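Local coordinates for protein GH3 beta-N-acetylglucosaminidase (Paenibacillaceae, PDB 6K5J) that hydrolyses terminal beta-linked N-acetylglucosamine residues as a family 3 glycoside hydrolase, releasing the sugar from N-acetyl-beta-glucosaminides, at residues L198-H203 with H231-A236; K371-L376 with T498-Y503; S455-F460 with A484-D489. One frame throughout, in Å; residues are numbered along the deposited sequence.

Interaction 1 of 3, residues L198-H203 with H231-A236; sequences LPTVPH and HVLFPA
Val201 packs against Val232 and Phe234, and this is the tight, buried side of the contact. With CG1 of Val201 anti to the backbone N (chi1 176°), the other methyl, CG2, is left beside the N, 3.7 Å from Val232 CG1. Val201 and Phe234 lie side by side and point the same way, with Val201 CB 3.6 Å from ring atom CE2 of Phe234. The two loop segments run in roughly the same direction. Leu233 bonds through both its N and its O: Leu233 N donates to Pro199 O at 2.8 Å, and Leu233 O accepts from Val201 N. Together they make a single beta bridge, Thr200 with Leu233.

Leu233 packs on Leu198. The two side chains cross at about a right angle, and CD1 of Leu233 comes 3.8 Å from CG of Leu198. Toward Pro202 and Pro235 the contact is looser and meets solvent. Pro202 CA and Pro235 CG are 3.9 Å apart, and both residues are exposed. Here one water replaces direct bonding. It donates to Val201 O and His203 O and accepts from Ala236 N, the last at 3.0 Å.

The segments follow strands 178-184 and 226-229, neighbours in the parallel sheet of the TIM-barrel-type domain. The His231 side chain lies about 7 Å from a bound N-acetylglucosamine. It is hydrogen-bonded to Thr245 and to the modified residue 269, while His203 is bonded to Asp189. His231 O is buried with no polar partner in the model, and Pro199 CD sits 3.4 Å from it. The chemistry implies loops tied by two backbone bonds and an apolar core, with a water-mediated end that is probably easier to shift.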
ATOM      1  N   LEU A 198      16.223  -9.257  -6.363  1.00 30.07           N
ATOM      2  CA  LEU A 198      15.884  -8.777  -7.701  1.00 28.57           C
ATOM      3  C   LEU A 198      14.966  -9.801  -8.362  1.00 24.77           C
ATOM      4  O   LEU A 198      15.443 -10.773  -8.967  1.00 23.25           O
ATOM      5  CB  LEU A 198      17.150  -8.563  -8.529  1.00 29.45           C
ATOM      6  CG  LEU A 198      17.014  -7.973  -9.932  1.00 31.01           C
ATOM      7  CD1 LEU A 198      16.309  -6.615  -9.897  1.00 30.54           C
ATOM      8  CD2 LEU A 198      18.402  -7.834 -10.555  1.00 32.03           C
ATOM      9  N   PRO A 199      13.650  -9.639  -8.264  1.00 24.45           N
ATOM     10  CA  PRO A 199      12.736 -10.660  -8.781  1.00 22.98           C
ATOM     11  C   PRO A 199      12.670 -10.628 -10.300  1.00 24.79           C
ATOM     12  O   PRO A 199      13.007  -9.634 -10.950  1.00 23.42           O
ATOM     13  CB  PRO A 199      11.380 -10.276  -8.165  1.00 23.13           C
ATOM     14  CG  PRO A 199      11.692  -9.194  -7.122  1.00 22.69           C
ATOM     15  CD  PRO A 199      12.924  -8.520  -7.644  1.00 24.06           C
ATOM     16  N   THR A 200      12.216 -11.748 -10.858  1.00 24.81           N
ATOM     17  CA  THR A 200      12.002 -11.902 -12.291  1.00 25.21           C
ATOM     18  C   THR A 200      10.559 -12.306 -12.544  1.00 26.42           C
ATOM     19  O   THR A 200      10.018 -13.163 -11.838  1.00 26.45           O
ATOM     20  CB  THR A 200      12.938 -12.962 -12.888  1.00 24.71           C
ATOM     21  OG1 THR A 200      14.296 -12.574 -12.682  1.00 28.45           O
ATOM     22  CG2 THR A 200      12.673 -13.135 -14.398  1.00 25.09           C
ATOM     23  N   VAL A 201       9.940 -11.670 -13.534  1.00 23.82           N
ATOM     24  CA  VAL A 201       8.680 -12.121 -14.122  1.00 22.00           C
ATOM     25  C   VAL A 201       9.042 -12.615 -15.517  1.00 23.52           C
ATOM     26  O   VAL A 201       9.273 -11.795 -16.416  1.00 24.29           O
ATOM     27  CB  VAL A 201       7.638 -10.995 -14.160  1.00 23.48           C
ATOM     28  CG1 VAL A 201       6.359 -11.459 -14.859  1.00 26.10           C
ATOM     29  CG2 VAL A 201       7.324 -10.529 -12.735  1.00 23.21           C
ATOM     30  N   PRO A 202       9.145 -13.925 -15.739  1.00 24.26           N
ATOM     31  CA  PRO A 202       9.758 -14.436 -16.972  1.00 28.77           C
ATOM     32  C   PRO A 202       8.823 -14.575 -18.165  1.00 28.38           C
ATOM     33  O   PRO A 202       9.281 -14.976 -19.241  1.00 29.29           O
ATOM     34  CB  PRO A 202      10.265 -15.815 -16.528  1.00 25.10           C
ATOM     35  CG  PRO A 202       9.253 -16.265 -15.514  1.00 28.92           C
ATOM     36  CD  PRO A 202       8.773 -15.006 -14.805  1.00 28.27           C
ATOM     37  N   HIS A 203       7.553 -14.231 -18.021  1.00 27.20           N
ATOM     38  CA  HIS A 203       6.544 -14.629 -18.989  1.00 28.60           C
ATOM     39  C   HIS A 203       6.696 -13.895 -20.316  1.00 27.33           C
ATOM     40  O   HIS A 203       7.275 -12.810 -20.399  1.00 22.65           O
ATOM     41  CB  HIS A 203       5.157 -14.383 -18.414  1.00 27.67           C
ATOM     42  CG  HIS A 203       4.969 -15.000 -17.069  1.00 29.62           C
ATOM     43  ND1 HIS A 203       4.983 -16.365 -16.876  1.00 35.46           N
ATOM     44  CD2 HIS A 203       4.808 -14.446 -15.845  1.00 29.49           C
ATOM     45  CE1 HIS A 203       4.823 -16.625 -15.590  1.00 33.06           C
ATOM     46  NE2 HIS A 203       4.709 -15.479 -14.944  1.00 30.36           N
ATOM     47  N   HIS A 231      11.025  -2.635  -9.337  1.00 21.37           N
ATOM     48  CA  HIS A 231      12.412  -3.109  -9.377  1.00 22.72           C
ATOM     49  C   HIS A 231      12.448  -4.603  -9.716  1.00 22.52           C
ATOM     50  O   HIS A 231      12.942  -5.430  -8.949  1.00 23.82           O
ATOM     51  CB  HIS A 231      13.117  -2.881  -8.046  1.00 24.24           C
ATOM     52  CG  HIS A 231      13.168  -1.453  -7.582  1.00 25.18           C
ATOM     53  ND1 HIS A 231      13.270  -0.374  -8.438  1.00 21.69           N
ATOM     54  CD2 HIS A 231      13.164  -0.940  -6.328  1.00 20.93           C
ATOM     55  CE1 HIS A 231      13.315   0.743  -7.730  1.00 20.37           C
ATOM     56  NE2 HIS A 231      13.259   0.426  -6.447  1.00 23.97           N
ATOM     57  N   VAL A 232      11.909  -4.946 -10.885  1.00 24.24           N
ATOM     58  CA  VAL A 232      11.683  -6.336 -11.274  1.00 23.63           C
ATOM     59  C   VAL A 232      12.162  -6.530 -12.710  1.00 24.28           C
ATOM     60  O   VAL A 232      11.979  -5.650 -13.556  1.00 21.08           O
ATOM     61  CB  VAL A 232      10.187  -6.708 -11.110  1.00 21.00           C
ATOM     62  CG1 VAL A 232       9.867  -8.086 -11.709  1.00 20.75           C
ATOM     63  CG2 VAL A 232       9.784  -6.636  -9.625  1.00 19.26           C
ATOM     64  N   LEU A 233      12.805  -7.668 -12.976  1.00 21.70           N
ATOM     65  CA  LEU A 233      13.250  -8.005 -14.325  1.00 22.02           C
ATOM     66  C   LEU A 233      12.103  -8.571 -15.152  1.00 22.50           C
ATOM     67  O   LEU A 233      11.357  -9.439 -14.688  1.00 20.49           O
ATOM     68  CB  LEU A 233      14.376  -9.036 -14.279  1.00 21.97           C
ATOM     69  CG  LEU A 233      15.581  -8.652 -13.426  1.00 27.12           C
ATOM     70  CD1 LEU A 233      16.438  -9.879 -13.149  1.00 29.22           C
ATOM     71  CD2 LEU A 233      16.372  -7.585 -14.164  1.00 28.76           C
ATOM     72  N   PHE A 234      11.985  -8.092 -16.394  1.00 20.85           N
ATOM     73  CA  PHE A 234      11.008  -8.587 -17.366  1.00 25.31           C
ATOM     74  C   PHE A 234      11.761  -8.950 -18.643  1.00 26.82           C
ATOM     75  O   PHE A 234      11.832  -8.149 -19.584  1.00 24.82           O
ATOM     76  CB  PHE A 234       9.916  -7.548 -17.644  1.00 24.26           C
ATOM     77  CG  PHE A 234       9.041  -7.243 -16.445  1.00 22.22           C
ATOM     78  CD1 PHE A 234       9.456  -6.325 -15.488  1.00 23.00           C
ATOM     79  CD2 PHE A 234       7.824  -7.882 -16.277  1.00 21.69           C
ATOM     80  CE1 PHE A 234       8.669  -6.049 -14.377  1.00 20.66           C
ATOM     81  CE2 PHE A 234       7.031  -7.619 -15.172  1.00 21.07           C
ATOM     82  CZ  PHE A 234       7.451  -6.696 -14.220  1.00 21.52           C
ATOM     83  N   PRO A 235      12.335 -10.154 -18.711  1.00 28.40           N
ATOM     84  CA  PRO A 235      13.139 -10.525 -19.892  1.00 26.66           C
ATOM     85  C   PRO A 235      12.395 -10.471 -21.217  1.00 29.66           C
ATOM     86  O   PRO A 235      13.050 -10.345 -22.256  1.00 29.48           O
ATOM     87  CB  PRO A 235      13.597 -11.959 -19.578  1.00 27.55           C
ATOM     88  CG  PRO A 235      12.727 -12.417 -18.428  1.00 27.74           C
ATOM     89  CD  PRO A 235      12.386 -11.183 -17.660  1.00 23.87           C
ATOM     90  N   ALA A 236      11.061 -10.580 -21.236  1.00 26.19           N
ATOM     91  CA  ALA A 236      10.347 -10.455 -22.506  1.00 28.07           C
ATOM     92  C   ALA A 236      10.398  -9.036 -23.056  1.00 31.44           C
ATOM     93  O   ALA A 236      10.170  -8.838 -24.256  1.00 32.38           O
ATOM     94  CB  ALA A 236       8.885 -10.888 -22.358  1.00 25.96           C
TER
HETATM   95  O   HOH W   1       9.121 -11.172 -19.078  1.00 25.21           O

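Interaction 2 of 3, residues K371-L376 with T498-Y503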
ATOM      1  N   LYS A 371     -19.825  -5.861   2.643  1.00 18.42           N
ATOM      2  CA  LYS A 371     -19.900  -6.529   1.348  1.00 19.65           C
ATOM      3  C   LYS A 371     -18.666  -7.366   1.033  1.00 19.21           C
ATOM      4  O   LYS A 371     -18.685  -8.124   0.058  1.00 20.22           O
ATOM      5  CB  LYS A 371     -20.101  -5.494   0.224  1.00 24.06           C
ATOM      6  CG  LYS A 371     -21.488  -4.862   0.176  1.00 24.17           C
ATOM      7  CD  LYS A 371     -21.605  -3.822  -0.960  1.00 35.42           C
ATOM      8  CE  LYS A 371     -21.963  -4.463  -2.306  1.00 44.67           C
ATOM      9  NZ  LYS A 371     -21.839  -3.508  -3.468  1.00 41.59           N
ATOM     10  N   SER A 372     -17.610  -7.256   1.833  1.00 17.78           N
ATOM     11  CA  SER A 372     -16.302  -7.822   1.527  1.00 19.30           C
ATOM     12  C   SER A 372     -16.070  -9.198   2.151  1.00 19.46           C
ATOM     13  O   SER A 372     -15.486 -10.070   1.497  1.00 17.22           O
ATOM     14  CB  SER A 372     -15.212  -6.833   1.990  1.00 16.14           C
ATOM     15  OG  SER A 372     -13.906  -7.300   1.719  1.00 23.30           O
ATOM     16  N   ILE A 373     -16.531  -9.425   3.390  1.00 18.69           N
ATOM     17  CA  ILE A 373     -16.258 -10.683   4.087  1.00 18.56           C
ATOM     18  C   ILE A 373     -16.668 -11.865   3.223  1.00 18.44           C
ATOM     19  O   ILE A 373     -17.778 -11.908   2.680  1.00 19.88           O
ATOM     20  CB  ILE A 373     -16.988 -10.729   5.444  1.00 18.06           C
ATOM     21  CG1 ILE A 373     -16.692  -9.459   6.266  1.00 17.22           C
ATOM     22  CG2 ILE A 373     -16.603 -12.020   6.181  1.00 17.57           C
ATOM     23  CD1 ILE A 373     -15.213  -9.270   6.635  1.00 18.79           C
ATOM     24  N   THR A 374     -15.772 -12.845   3.121  1.00 15.93           N
ATOM     25  CA  THR A 374     -15.908 -13.963   2.199  1.00 19.91           C
ATOM     26  C   THR A 374     -15.828 -15.276   2.963  1.00 19.50           C
ATOM     27  O   THR A 374     -15.030 -15.413   3.889  1.00 20.63           O
ATOM     28  CB  THR A 374     -14.802 -13.887   1.140  1.00 19.49           C
ATOM     29  OG1 THR A 374     -14.883 -12.611   0.486  1.00 19.40           O
ATOM     30  CG2 THR A 374     -14.937 -15.006   0.116  1.00 18.81           C
ATOM     31  N   LEU A 375     -16.668 -16.235   2.590  1.00 20.37           N
ATOM     32  CA  LEU A 375     -16.643 -17.571   3.173  1.00 21.60           C
ATOM     33  C   LEU A 375     -16.034 -18.518   2.150  1.00 21.25           C
ATOM     34  O   LEU A 375     -16.606 -18.722   1.077  1.00 21.25           O
ATOM     35  CB  LEU A 375     -18.051 -18.034   3.568  1.00 23.48           C
ATOM     36  CG  LEU A 375     -18.189 -19.449   4.169  1.00 25.02           C
ATOM     37  CD1 LEU A 375     -17.223 -19.663   5.338  1.00 21.25           C
ATOM     38  CD2 LEU A 375     -19.618 -19.701   4.621  1.00 26.93           C
ATOM     39  N   LEU A 376     -14.880 -19.092   2.473  1.00 19.79           N
ATOM     40  CA  LEU A 376     -14.196 -19.983   1.547  1.00 20.26           C
ATOM     41  C   LEU A 376     -14.488 -21.451   1.805  1.00 25.07           C
ATOM     42  O   LEU A 376     -14.413 -22.261   0.874  1.00 25.58           O
ATOM     43  CB  LEU A 376     -12.677 -19.763   1.616  1.00 22.77           C
ATOM     44  CG  LEU A 376     -12.089 -18.553   0.884  1.00 27.98           C
ATOM     45  CD1 LEU A 376     -12.396 -17.288   1.629  1.00 28.46           C
ATOM     46  CD2 LEU A 376     -10.572 -18.715   0.757  1.00 25.47           C
ATOM     47  N   THR A 498     -14.080 -24.409   8.784  1.00 22.55           N
ATOM     48  CA  THR A 498     -14.768 -23.155   8.494  1.00 21.93           C
ATOM     49  C   THR A 498     -13.724 -22.058   8.378  1.00 20.59           C
ATOM     50  O   THR A 498     -13.003 -21.791   9.343  1.00 22.59           O
ATOM     51  CB  THR A 498     -15.775 -22.804   9.594  1.00 25.33           C
ATOM     52  OG1 THR A 498     -16.631 -23.927   9.832  1.00 29.61           O
ATOM     53  CG2 THR A 498     -16.618 -21.596   9.198  1.00 23.62           C
ATOM     54  N   PHE A 499     -13.648 -21.423   7.203  1.00 21.86           N
ATOM     55  CA  PHE A 499     -12.616 -20.429   6.920  1.00 18.45           C
ATOM     56  C   PHE A 499     -13.242 -19.224   6.235  1.00 18.75           C
ATOM     57  O   PHE A 499     -13.874 -19.362   5.182  1.00 21.35           O
ATOM     58  CB  PHE A 499     -11.503 -21.022   6.043  1.00 18.34           C
ATOM     59  CG  PHE A 499     -10.359 -20.072   5.788  1.00 22.81           C
ATOM     60  CD1 PHE A 499     -10.417 -19.165   4.733  1.00 20.25           C
ATOM     61  CD2 PHE A 499      -9.235 -20.077   6.606  1.00 21.01           C
ATOM     62  CE1 PHE A 499      -9.369 -18.268   4.495  1.00 21.30           C
ATOM     63  CE2 PHE A 499      -8.179 -19.197   6.380  1.00 22.13           C
ATOM     64  CZ  PHE A 499      -8.245 -18.282   5.302  1.00 20.46           C
ATOM     65  N   PHE A 500     -13.035 -18.046   6.816  1.00 17.99           N
ATOM     66  CA  PHE A 500     -13.465 -16.769   6.259  1.00 19.32           C
ATOM     67  C   PHE A 500     -12.244 -15.959   5.841  1.00 19.17           C
ATOM     68  O   PHE A 500     -11.157 -16.119   6.398  1.00 19.79           O
ATOM     69  CB  PHE A 500     -14.258 -15.946   7.283  1.00 19.47           C
ATOM     70  CG  PHE A 500     -15.584 -16.540   7.664  1.00 22.25           C
ATOM     71  CD1 PHE A 500     -15.673 -17.453   8.713  1.00 19.32           C
ATOM     72  CD2 PHE A 500     -16.749 -16.166   6.992  1.00 19.04           C
ATOM     73  CE1 PHE A 500     -16.888 -17.996   9.078  1.00 20.08           C
ATOM     74  CE2 PHE A 500     -17.969 -16.711   7.347  1.00 21.65           C
ATOM     75  CZ  PHE A 500     -18.041 -17.629   8.397  1.00 24.32           C
ATOM     76  N   ALA A 501     -12.443 -15.041   4.891  1.00 20.01           N
ATOM     77  CA  ALA A 501     -11.430 -14.047   4.558  1.00 18.60           C
ATOM     78  C   ALA A 501     -11.980 -12.654   4.825  1.00 18.42           C
ATOM     79  O   ALA A 501     -13.069 -12.307   4.350  1.00 19.87           O
ATOM     80  CB  ALA A 501     -10.968 -14.166   3.095  1.00 15.67           C
ATOM     81  N   ALA A 502     -11.216 -11.853   5.567  1.00 17.56           N
ATOM     82  CA  ALA A 502     -11.513 -10.437   5.739  1.00 17.50           C
ATOM     83  C   ALA A 502     -10.521  -9.517   5.044  1.00 16.94           C
ATOM     84  O   ALA A 502     -10.798  -8.314   4.930  1.00 17.78           O
ATOM     85  CB  ALA A 502     -11.567 -10.071   7.235  1.00 16.97           C
ATOM     86  N   TYR A 503      -9.372 -10.032   4.603  1.00 18.37           N
ATOM     87  CA  TYR A 503      -8.367  -9.335   3.794  1.00 18.11           C
ATOM     88  C   TYR A 503      -7.647  -8.212   4.536  1.00 18.50           C
ATOM     89  O   TYR A 503      -6.807  -7.522   3.929  1.00 19.13           O
ATOM     90  CB  TYR A 503      -8.974  -8.781   2.489  1.00 16.64           C
ATOM     91  CG  TYR A 503      -9.824  -9.808   1.772  1.00 17.71           C
ATOM     92  CD1 TYR A 503      -9.236 -10.791   0.985  1.00 17.55           C
ATOM     93  CD2 TYR A 503     -11.214  -9.823   1.916  1.00 17.64           C
ATOM     94  CE1 TYR A 503     -10.002 -11.747   0.337  1.00 17.52           C
ATOM     95  CE2 TYR A 503     -11.987 -10.782   1.277  1.00 17.88           C
ATOM     96  CZ  TYR A 503     -11.372 -11.734   0.482  1.00 18.26           C
ATOM     97  OH  TYR A 503     -12.132 -12.691  -0.163  1.00 16.62           O
TER
HETATM   98  O   HOH W   2     -13.031  -6.869   4.491  1.00 19.69           O
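The Phe500 ring has CD1 of Leu375 over one face, and the Tyr503 ring meets Thr374 at its edge. Leu375 CD1 stands 3.8 Å from the Phe500 ring centroid and 15° off the ring normal, a CH-pi contact. CG of Leu375 is anti to the backbone N (chi1 179°), and a chi2 of 52° then sets CD1 over the ring. Phe382 also makes an edge-to-face contact with Phe500. The Phe499 ring meets Leu376 at its edge, where CB of Leu376 is 3.9 Å from CD1 of Phe499. Over one face of the Tyr503 ring lies Ala501 CB, offset toward the rim. Ser372 O and Thr374 OG1 are at its edge, in its plane.

At that edge Tyr503 OH donates to Thr374 OG1 at 2.8 Å. Thr374 OG1 in turn donates to Ser372 O, also at 2.8 Å, in the plane of that carbonyl. The threonine hydroxyl is therefore held by two bonds. A water donates to both Ser372 OG and Ala502 O, and Ser372 OG has a further partner in Ala104 O.

The backbones form an antiparallel pair of strands, 374-376 with 499-501. Thr374 and Ala501 are a hydrogen-bonded pair, with N to O distances of 3.0 Å from Thr374 N to Ala501 O and 2.8 Å from Ala501 N to Thr374 O. Leu376 N also bonds to Phe499 O. The first strand is the outermost of the six-stranded mixed sheet in the second, alpha/beta domain. Helix 507-517 packs on Phe500, and helix 102-108 on Thr374 and Tyr503. The edge strand is thus fixed by backbone bonds and apolar packing. The buried hydroxyls of Thr374 and Tyr503 meet in a directed chain that ends on Ser372 O.

Interaction 3 of 3, residues S455-F460 with A484-D489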
ATOM      1  N   SER A 455      -6.465 -15.403  11.772  1.00 19.12           N
ATOM      2  CA  SER A 455      -5.135 -15.679  11.252  1.00 22.13           C
ATOM      3  C   SER A 455      -4.576 -14.443  10.548  1.00 21.92           C
ATOM      4  O   SER A 455      -5.305 -13.540  10.134  1.00 22.04           O
ATOM      5  CB  SER A 455      -5.143 -16.891  10.306  1.00 20.41           C
ATOM      6  OG  SER A 455      -5.796 -16.623   9.074  1.00 22.28           O
ATOM      7  N   TYR A 456      -3.251 -14.400  10.447  1.00 20.43           N
ATOM      8  CA  TYR A 456      -2.567 -13.247   9.867  1.00 22.22           C
ATOM      9  C   TYR A 456      -1.346 -13.791   9.129  1.00 21.29           C
ATOM     10  O   TYR A 456      -0.309 -14.054   9.744  1.00 21.10           O
ATOM     11  CB  TYR A 456      -2.196 -12.237  10.949  1.00 21.23           C
ATOM     12  CG  TYR A 456      -1.624 -10.924  10.449  1.00 22.36           C
ATOM     13  CD1 TYR A 456      -0.344 -10.858   9.917  1.00 24.33           C
ATOM     14  CD2 TYR A 456      -2.358  -9.745  10.535  1.00 27.66           C
ATOM     15  CE1 TYR A 456       0.185  -9.654   9.463  1.00 27.55           C
ATOM     16  CE2 TYR A 456      -1.828  -8.537  10.094  1.00 27.76           C
ATOM     17  CZ  TYR A 456      -0.563  -8.500   9.564  1.00 25.99           C
ATOM     18  OH  TYR A 456      -0.041  -7.303   9.127  1.00 29.23           O
ATOM     19  N   ASN A 457      -1.497 -13.993   7.822  1.00 21.19           N
ATOM     20  CA  ASN A 457      -0.470 -14.612   6.984  1.00 21.53           C
ATOM     21  C   ASN A 457       0.083 -15.887   7.626  1.00 23.08           C
ATOM     22  O   ASN A 457       1.291 -16.121   7.666  1.00 23.11           O
ATOM     23  CB  ASN A 457       0.649 -13.613   6.669  1.00 23.92           C
ATOM     24  CG  ASN A 457       0.236 -12.607   5.607  1.00 23.66           C
ATOM     25  OD1 ASN A 457      -0.871 -12.680   5.067  1.00 22.19           O
ATOM     26  ND2 ASN A 457       1.115 -11.662   5.310  1.00 24.92           N
ATOM     27  N   ALA A 458      -0.836 -16.730   8.112  1.00 21.73           N
ATOM     28  CA  ALA A 458      -0.468 -18.060   8.597  1.00 21.12           C
ATOM     29  C   ALA A 458       0.275 -18.870   7.537  1.00 25.96           C
ATOM     30  O   ALA A 458       1.081 -19.749   7.874  1.00 25.37           O
ATOM     31  CB  ALA A 458      -1.725 -18.811   9.047  1.00 19.74           C
ATOM     32  N   ILE A 459       0.008 -18.602   6.256  1.00 24.15           N
ATOM     33  CA  ILE A 459       0.726 -19.264   5.171  1.00 23.73           C
ATOM     34  C   ILE A 459       2.227 -18.974   5.210  1.00 27.31           C
ATOM     35  O   ILE A 459       3.024 -19.767   4.698  1.00 30.00           O
ATOM     36  CB  ILE A 459       0.114 -18.855   3.813  1.00 24.63           C
ATOM     37  CG1 ILE A 459       0.796 -19.618   2.673  1.00 29.50           C
ATOM     38  CG2 ILE A 459       0.240 -17.335   3.598  1.00 25.27           C
ATOM     39  CD1 ILE A 459      -0.104 -20.055   1.581  1.00 25.92           C
ATOM     40  N   PHE A 460       2.636 -17.861   5.816  1.00 24.75           N
ATOM     41  CA  PHE A 460       4.040 -17.504   5.967  1.00 29.03           C
ATOM     42  C   PHE A 460       4.548 -17.682   7.397  1.00 30.48           C
ATOM     43  O   PHE A 460       5.671 -17.271   7.693  1.00 29.94           O
ATOM     44  CB  PHE A 460       4.268 -16.051   5.537  1.00 25.39           C
ATOM     45  CG  PHE A 460       3.943 -15.771   4.088  1.00 27.62           C
ATOM     46  CD1 PHE A 460       4.124 -16.737   3.109  1.00 31.24           C
ATOM     47  CD2 PHE A 460       3.472 -14.521   3.709  1.00 26.85           C
ATOM     48  CE1 PHE A 460       3.833 -16.465   1.771  1.00 28.74           C
ATOM     49  CE2 PHE A 460       3.181 -14.235   2.381  1.00 26.12           C
ATOM     50  CZ  PHE A 460       3.365 -15.212   1.404  1.00 27.29           C
ATOM     51  N   ALA A 484      -7.191 -12.317   8.472  1.00 18.88           N
ATOM     52  CA  ALA A 484      -7.185 -10.859   8.501  1.00 20.69           C
ATOM     53  C   ALA A 484      -6.003 -10.274   7.739  1.00 19.76           C
ATOM     54  O   ALA A 484      -5.722  -9.073   7.861  1.00 18.53           O
ATOM     55  CB  ALA A 484      -7.183 -10.353   9.946  1.00 17.78           C
ATOM     56  N   ARG A 485      -5.282 -11.096   6.982  1.00 19.20           N
ATOM     57  CA  ARG A 485      -4.454 -10.546   5.923  1.00 19.11           C
ATOM     58  C   ARG A 485      -4.636 -11.404   4.671  1.00 17.37           C
ATOM     59  O   ARG A 485      -5.751 -11.448   4.140  1.00 18.53           O
ATOM     60  CB  ARG A 485      -2.990 -10.408   6.363  1.00 20.97           C
ATOM     61  CG  ARG A 485      -2.236  -9.474   5.409  1.00 20.69           C
ATOM     62  CD  ARG A 485      -1.035  -8.763   6.023  1.00 23.27           C
ATOM     63  NE  ARG A 485      -0.407  -7.935   4.992  1.00 21.75           N
ATOM     64  CZ  ARG A 485       0.161  -6.746   5.195  1.00 28.23           C
ATOM     65  NH1 ARG A 485       0.212  -6.216   6.412  1.00 26.25           N
ATOM     66  NH2 ARG A 485       0.683  -6.085   4.169  1.00 24.45           N
ATOM     67  N   ASN A 486      -3.597 -12.073   4.167  1.00 18.57           N
ATOM     68  CA  ASN A 486      -3.772 -12.794   2.907  1.00 18.82           C
ATOM     69  C   ASN A 486      -4.798 -13.911   3.082  1.00 20.05           C
ATOM     70  O   ASN A 486      -4.749 -14.650   4.072  1.00 22.86           O
ATOM     71  CB  ASN A 486      -2.452 -13.389   2.400  1.00 21.53           C
ATOM     72  CG  ASN A 486      -1.489 -12.328   1.878  1.00 23.34           C
ATOM     73  OD1 ASN A 486      -1.801 -11.138   1.865  1.00 22.03           O
ATOM     74  ND2 ASN A 486      -0.308 -12.760   1.459  1.00 22.61           N
ATOM     75  N   PRO A 487      -5.730 -14.079   2.133  1.00 18.01           N
ATOM     76  CA  PRO A 487      -6.720 -15.156   2.253  1.00 17.05           C
ATOM     77  C   PRO A 487      -6.152 -16.524   1.943  1.00 21.09           C
ATOM     78  O   PRO A 487      -6.840 -17.526   2.171  1.00 21.88           O
ATOM     79  CB  PRO A 487      -7.788 -14.760   1.226  1.00 18.61           C
ATOM     80  CG  PRO A 487      -6.986 -14.079   0.132  1.00 18.64           C
ATOM     81  CD  PRO A 487      -5.908 -13.298   0.894  1.00 20.17           C
ATOM     82  N   PHE A 488      -4.911 -16.595   1.461  1.00 18.08           N
ATOM     83  CA  PHE A 488      -4.296 -17.850   1.051  1.00 21.05           C
ATOM     84  C   PHE A 488      -3.863 -18.709   2.234  1.00 23.39           C
ATOM     85  O   PHE A 488      -3.374 -19.828   2.026  1.00 22.14           O
ATOM     86  CB  PHE A 488      -3.124 -17.532   0.115  1.00 21.66           C
ATOM     87  CG  PHE A 488      -3.457 -16.447  -0.889  1.00 20.56           C
ATOM     88  CD1 PHE A 488      -4.505 -16.619  -1.785  1.00 20.13           C
ATOM     89  CD2 PHE A 488      -2.764 -15.245  -0.901  1.00 20.84           C
ATOM     90  CE1 PHE A 488      -4.842 -15.614  -2.706  1.00 21.53           C
ATOM     91  CE2 PHE A 488      -3.092 -14.235  -1.816  1.00 20.86           C
ATOM     92  CZ  PHE A 488      -4.130 -14.417  -2.709  1.00 18.16           C
ATOM     93  N   ASP A 489      -4.052 -18.216   3.465  1.00 20.56           N
ATOM     94  CA  ASP A 489      -3.826 -19.027   4.657  1.00 22.16           C
ATOM     95  C   ASP A 489      -4.531 -20.373   4.570  1.00 21.14           C
ATOM     96  O   ASP A 489      -4.022 -21.381   5.076  1.00 21.56           O
ATOM     97  CB  ASP A 489      -4.318 -18.282   5.903  1.00 19.36           C
ATOM     98  CG  ASP A 489      -3.385 -17.179   6.338  1.00 22.86           C
ATOM     99  OD1 ASP A 489      -2.377 -16.935   5.650  1.00 23.74           O
ATOM    100  OD2 ASP A 489      -3.671 -16.545   7.378  1.00 24.02           O
TER
HETATM  101  O   HOH W   3      -4.164 -13.871   6.703  1.00 19.75           O
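Asp489 reaches across to Ser455 and to the 3-10 segment 458-460. The segments are loops after strands 450-455 and 478-483, adjacent parallel strands of the alpha/beta domain. Ser455 OG sits between its backbone N and carbonyl carbon (chi1 70°) and donates to the anti lone pair of Asp489 OD2 at 2.7 Å. The other oxygen, Asp489 OD1, is met from above the carboxylate plane by Ile459 N at 3.0 Å. Ala458 N makes a weak bond to OD2. An alanine in place of Asp489 would probably leave Ser455 OG and Ile459 N without these acceptors and the 3-10 segment less firmly held.

Tyr456 and Arg485 cross obliquely, with ring and guanidinium planes 66° apart. Arg485 CB lies over the ring centre, 4.2 Å from the centroid, in a CH-pi contact. The arginine chain runs extended from CG to NE. Tyr456 OH, whose position is less certain, lies at the guanidinium edge, in its plane, bonded to NH1. The guanidinium is also held by a salt bridge to Asp404 and a bond to Val403 O.

The amide planes of Asn457 and Asn486 are 55° apart, and it is the backbone N of Asn486 that donates to Asn457 OD1, at 2.9 Å. Between the loops, one water accepts from Asn457 N and Arg485 N and donates to Asn486 O and, at 2.8 Å, to Asp489 OD2.

Overall arrangement
Interaction 1 lies in the TIM-barrel-type domain. Interaction 2 is within the six-stranded mixed sheet of the second domain, and interaction 3 joins loops leaving that sheet. Interaction 1 closes first along the chain. Both segments of interaction 3 then fall between the two segments of interaction 2. The centres of interactions 2 and 3 are about 12 Å apart, and they touch where Pro487 packs on Phe499, Ala501 and Tyr503. Interaction 1 is separate, its centre about 26 Å from that of interaction 3 and 32 Å from that of interaction 2. The Arg485 side chain lies about 9 Å from a bound N-acetylglucosamine and the His231 side chain is also near, so both domains approach this sugar.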